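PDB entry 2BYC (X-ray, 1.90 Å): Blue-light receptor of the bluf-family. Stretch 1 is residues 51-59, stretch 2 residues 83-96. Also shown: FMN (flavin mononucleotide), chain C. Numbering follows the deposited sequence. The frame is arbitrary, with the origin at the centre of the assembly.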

# COMPACT_ATOMS: atom_id res chain seq x y z
N VAL A 51 2.23 -3.95 4.21
CA VAL A 51 1.92 -2.55 4.55
C VAL A 51 1.37 -2.03 3.25
O VAL A 51 1.97 -2.17 2.23
CB VAL A 51 3.15 -1.77 5.07
CG1 VAL A 51 2.79 -0.33 5.25
CG2 VAL A 51 3.60 -2.35 6.50
N GLN A 52 0.14 -1.53 3.29
CA GLN A 52 -0.49 -0.98 2.09
C GLN A 52 -0.87 0.49 2.27
O GLN A 52 -1.37 0.86 3.31
CB GLN A 52 -1.67 -1.85 1.61
CG GLN A 52 -2.08 -1.39 0.25
CD GLN A 52 -3.21 -2.18 -0.31
OE1 GLN A 52 -4.09 -2.68 0.40
NE2 GLN A 52 -3.20 -2.31 -1.60
N THR A 53 -0.55 1.31 1.26
CA THR A 53 -0.98 2.70 1.22
C THR A 53 -1.87 2.85 0.01
O THR A 53 -1.43 2.49 -1.09
CB THR A 53 0.20 3.57 0.97
OG1 THR A 53 1.04 3.55 2.14
CG2 THR A 53 -0.26 5.03 0.70
N ILE A 54 -3.09 3.34 0.20
CA ILE A 54 -3.97 3.60 -0.97
C ILE A 54 -4.40 4.99 -0.85
O ILE A 54 -4.58 5.50 0.28
CB ILE A 54 -5.27 2.73 -0.91
CG1 ILE A 54 -5.93 2.92 0.46
CG2 ILE A 54 -4.97 1.26 -1.26
CD1 ILE A 54 -7.16 2.13 0.70
N GLU A 55 -4.51 5.67 -1.98
CA GLU A 55 -4.84 7.11 -1.91
C GLU A 55 -5.84 7.35 -3.01
O GLU A 55 -5.83 6.71 -4.02
CB GLU A 55 -3.64 7.98 -2.10
CG GLU A 55 -2.86 7.62 -3.30
CD GLU A 55 -1.50 8.28 -3.30
OE1 GLU A 55 -1.11 8.81 -2.26
OE2 GLU A 55 -0.84 8.27 -4.35
N GLY A 56 -6.78 8.21 -2.75
CA GLY A 56 -7.85 8.46 -3.69
C GLY A 56 -8.98 9.17 -2.98
O GLY A 56 -8.81 9.58 -1.89
N PRO A 57 -10.15 9.32 -3.61
CA PRO A 57 -11.35 9.91 -2.97
C PRO A 57 -11.70 9.25 -1.59
O PRO A 57 -11.77 7.99 -1.46
CB PRO A 57 -12.48 9.64 -3.97
CG PRO A 57 -11.79 9.25 -5.35
CD PRO A 57 -10.29 8.99 -5.06
N ARG A 58 -12.04 10.05 -0.58
CA ARG A 58 -12.29 9.47 0.77
C ARG A 58 -13.25 8.26 0.69
O ARG A 58 -13.02 7.20 1.34
CB ARG A 58 -12.87 10.52 1.74
CG ARG A 58 -13.27 9.90 3.09
CD ARG A 58 -12.64 10.70 4.31
NE ARG A 58 -12.87 12.04 3.97
CZ ARG A 58 -12.16 13.12 4.21
NH1 ARG A 58 -11.07 13.16 4.97
NH2 ARG A 58 -12.62 14.20 3.64
N SER A 59 -14.31 8.43 -0.11
CA SER A 59 -15.35 7.43 -0.24
C SER A 59 -14.84 6.18 -0.94
O SER A 59 -15.21 5.05 -0.54
CB SER A 59 -16.53 7.94 -1.02
OG SER A 59 -16.04 8.34 -2.30
N GLU A 83 -5.15 10.12 6.17
CA GLU A 83 -4.74 11.51 6.11
C GLU A 83 -5.27 12.22 4.91
O GLU A 83 -5.08 11.75 3.81
CB GLU A 83 -3.18 11.57 6.12
CG GLU A 83 -2.64 12.89 5.67
CD GLU A 83 -1.16 12.91 5.42
OE1 GLU A 83 -0.65 14.06 5.34
OE2 GLU A 83 -0.55 11.83 5.21
N PRO A 84 -5.96 13.32 5.10
CA PRO A 84 -6.26 14.10 3.93
C PRO A 84 -5.00 14.53 3.24
O PRO A 84 -3.97 14.81 3.90
CB PRO A 84 -6.91 15.34 4.51
CG PRO A 84 -7.53 14.92 5.76
CD PRO A 84 -6.59 13.87 6.31
N ILE A 85 -5.05 14.59 1.92
CA ILE A 85 -3.90 15.03 1.16
C ILE A 85 -4.23 15.96 0.02
O ILE A 85 -5.23 15.82 -0.58
CB ILE A 85 -3.13 13.81 0.58
CG1 ILE A 85 -4.07 12.83 -0.17
CG2 ILE A 85 -2.30 13.20 1.68
CD1 ILE A 85 -3.30 11.75 -1.05
N THR A 86 -3.27 16.83 -0.33
CA THR A 86 -3.32 17.82 -1.45
C THR A 86 -3.15 17.10 -2.78
O THR A 86 -3.94 17.28 -3.73
CB THR A 86 -2.15 18.88 -1.22
OG1 THR A 86 -2.51 19.78 -0.16
CG2 THR A 86 -1.79 19.71 -2.48
N ALA A 87 -2.16 16.21 -2.83
CA ALA A 87 -1.78 15.59 -4.11
C ALA A 87 -1.44 14.18 -3.82
O ALA A 87 -0.91 13.93 -2.79
CB ALA A 87 -0.58 16.28 -4.62
N ARG A 88 -1.72 13.26 -4.74
CA ARG A 88 -1.16 11.89 -4.66
C ARG A 88 0.36 11.79 -4.49
O ARG A 88 1.15 12.54 -5.09
CB ARG A 88 -1.60 11.07 -5.88
CG ARG A 88 -3.08 10.92 -6.02
CD ARG A 88 -3.42 10.08 -7.21
NE ARG A 88 -4.85 10.18 -7.43
CZ ARG A 88 -5.73 9.27 -7.05
NH1 ARG A 88 -5.34 8.18 -6.43
NH2 ARG A 88 -6.99 9.45 -7.31
N ARG A 89 0.78 10.83 -3.68
CA ARG A 89 2.20 10.48 -3.53
C ARG A 89 2.64 9.48 -4.63
O ARG A 89 3.78 9.53 -5.06
CB ARG A 89 2.43 9.91 -2.12
CG ARG A 89 1.62 10.66 -1.02
CD ARG A 89 1.28 9.78 0.30
NE ARG A 89 0.93 10.66 1.48
CZ ARG A 89 1.84 11.40 2.10
NH1 ARG A 89 3.11 11.35 1.67
NH2 ARG A 89 1.50 12.20 3.11
N PHE A 90 1.75 8.57 -5.06
CA PHE A 90 2.06 7.57 -6.08
C PHE A 90 1.06 7.65 -7.23
O PHE A 90 0.38 6.67 -7.53
CB PHE A 90 2.03 6.13 -5.48
CG PHE A 90 2.71 6.06 -4.18
CD1 PHE A 90 1.98 6.23 -2.99
CD2 PHE A 90 4.13 6.02 -4.12
CE1 PHE A 90 2.60 6.24 -1.74
CE2 PHE A 90 4.79 6.06 -2.87
CZ PHE A 90 4.01 6.16 -1.68
N PRO A 91 0.99 8.81 -7.89
CA PRO A 91 -0.03 8.98 -8.89
C PRO A 91 0.10 8.01 -10.06
O PRO A 91 -0.92 7.68 -10.74
CB PRO A 91 0.15 10.46 -9.32
CG PRO A 91 1.55 10.79 -8.98
CD PRO A 91 1.79 10.03 -7.71
N ASP A 92 1.29 7.48 -10.30
CA ASP A 92 1.45 6.75 -11.51
C ASP A 92 1.04 5.30 -11.36
O ASP A 92 1.03 4.56 -12.34
CB ASP A 92 2.90 6.87 -12.03
CG ASP A 92 3.32 8.31 -12.26
OD1 ASP A 92 2.43 9.14 -12.60
OD2 ASP A 92 4.52 8.64 -12.08
N TRP A 93 0.71 4.87 -10.14
CA TRP A 93 0.52 3.43 -9.84
C TRP A 93 -0.78 3.18 -9.16
O TRP A 93 -1.03 3.64 -8.04
CB TRP A 93 1.63 2.86 -8.97
CG TRP A 93 2.99 3.20 -9.42
CD1 TRP A 93 3.70 4.33 -9.13
CD2 TRP A 93 3.82 2.40 -10.27
NE1 TRP A 93 4.92 4.28 -9.76
CE2 TRP A 93 5.02 3.10 -10.44
CE3 TRP A 93 3.66 1.16 -10.88
CZ2 TRP A 93 6.08 2.58 -11.17
CZ3 TRP A 93 4.73 0.64 -11.65
CH2 TRP A 93 5.91 1.37 -11.78
N SER A 94 -1.58 2.41 -9.87
CA SER A 94 -2.78 1.79 -9.41
C SER A 94 -2.55 0.94 -8.15
O SER A 94 -3.29 1.07 -7.21
CB SER A 94 -3.31 0.92 -10.57
OG SER A 94 -4.62 0.49 -10.32
N MET A 95 -1.50 0.11 -8.16
CA MET A 95 -0.96 -0.58 -6.97
C MET A 95 0.42 -0.98 -7.48
O MET A 95 0.54 -1.56 -8.51
CB MET A 95 -1.86 -1.76 -6.55
CG MET A 95 -1.67 -2.32 -5.12
SD MET A 95 -1.10 -1.02 -4.06
CE MET A 95 -2.54 0.09 -3.98
N ARG A 96 1.48 -0.55 -6.83
CA ARG A 96 2.80 -1.06 -7.20
C ARG A 96 3.15 -2.03 -6.06
O ARG A 96 2.90 -1.69 -4.90
CB ARG A 96 3.84 0.03 -7.30
CG ARG A 96 5.10 -0.52 -8.02
CD ARG A 96 6.13 0.50 -8.02
NE ARG A 96 7.41 0.10 -8.62
CZ ARG A 96 8.23 -0.86 -8.19
NH1 ARG A 96 7.90 -1.66 -7.18
NH2 ARG A 96 9.40 -1.06 -8.82
N1 FMN C . -7.93 -5.39 -4.22
C2 FMN C . -8.02 -4.21 -4.92
O2 FMN C . -8.91 -4.06 -5.79
N3 FMN C . -7.15 -3.19 -4.68
C4 FMN C . -6.19 -3.40 -3.76
O4 FMN C . -5.46 -2.50 -3.50
C4A FMN C . -6.08 -4.60 -3.05
N5 FMN C . -5.07 -4.76 -2.11
C5A FMN C . -5.00 -5.92 -1.33
C6 FMN C . -4.03 -6.08 -0.37
C7 FMN C . -3.89 -7.25 0.39
C7M FMN C . -2.89 -7.33 1.55
C8 FMN C . -4.79 -8.27 0.17
C8M FMN C . -4.76 -9.56 0.98
C9 FMN C . -5.79 -8.13 -0.79
C9A FMN C . -5.89 -6.92 -1.55
N10 FMN C . -6.89 -6.77 -2.54
C10 FMN C . -6.98 -5.58 -3.26
C1' FMN C . -7.68 -7.92 -3.06
C2' FMN C . -9.09 -7.55 -2.66
O2' FMN C . -9.14 -8.04 -1.35
C3' FMN C . -10.21 -8.13 -3.54
O3' FMN C . -10.32 -9.49 -3.28
C4' FMN C . -10.08 -7.93 -5.04
O4' FMN C . -10.25 -6.56 -5.47
C5' FMN C . -11.18 -8.74 -5.74
O5' FMN C . -10.79 -9.98 -6.33
P FMN C . -11.90 -10.56 -7.33
O1P FMN C . -11.40 -11.82 -8.06
O2P FMN C . -13.08 -10.90 -6.43
O3P FMN C . -12.15 -9.39 -8.24

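Residues 51 to 55 of stretch 1 run as a beta strand. The chain turns a corner at Gly 56, and a helix begins at Arg 58, with Pro 57 in the N-cap position just before it. Stretch 2 enters as a strand at Glu 83 and Pro 84, and most of what follows is irregular. A type I turn runs from Phe 90 to Trp 93, closed by a hydrogen bond from Trp 93 N to Phe 90 O at 3.2 Å.

The two backbones stay well apart. The CA atoms of Glu 55 and Arg 88 lie 6.6 Å from each other, those of Ile 54 and Met 95 7.9 Å, and those of Arg 58 and Pro 84 8.2 Å. No backbone-to-backbone hydrogen bond joins the stretches, so side chains bridge the gap. The buried surface is modest, 493 Å² summed over both sides.

Gly 56 has phi/psi of 163/-170°. At these angles a CB would be jammed against the carbonyl O of Glu 55, and it would also sit 2.8 Å from Pro 57 CD. The backbone here calls for glycine.

Glu 55 is the centre of the contact. Its CA-to-CB bond points toward stretch 2, and 127 Å² of the residue is covered there, more than for any other residue of the pair. The carboxylate receives two successive backbone amides. Phe 90 N donates to Glu 55 OE2 at 2.7 Å, and Arg 89 N donates to Glu 55 OE1 at 3.1 Å. Both bonds are close to straight, with angles of 163° and 166°. A buried acid thus satisfies two amides of a loop that has little regular structure of its own. Ile 85 CD1 approaches Glu 55 OE1 at 3.9 Å, adding an apolar neighbour.

Arg 88 reaches back to the strand. Its CA-to-CB bond points sideways, but the extended side chain brings NH1 to 2.9 Å from Glu 55 O. The angle of 117° makes this a weak hydrogen bond. The same guanidinium packs near the corner, with NH1 3.7 Å from Gly 56 CA and NH2 4.0 Å from Pro 57 CD. Arg 89 turns to its own stretch instead, where its NH2 forms a salt bridge with Glu 83 OE2 at 3.0 Å.

Further up the strand the contact is mainly apolar. Thr 53 points toward stretch 2, and its CG2 lies 3.9 Å from Phe 90 CE1. Ile 54 CG2 meets Met 95 CE at 3.8 Å.

Gln 52 links this contact to the flavin. Its NE2 donates to FMN N5 at 3.1 Å and to FMN O4 at 3.0 Å. A weak hydrogen bond also runs from Gln 52 NE2 to Met 95 SD at 3.5 Å. Met 95 CE lies 3.4 Å from Gln 52 NE2 and 3.9 Å from FMN O4, so the methionine end packs beside both the amide and the flavin carbonyl. In a blue-light receptor, this places the contact next to the light-absorbing group.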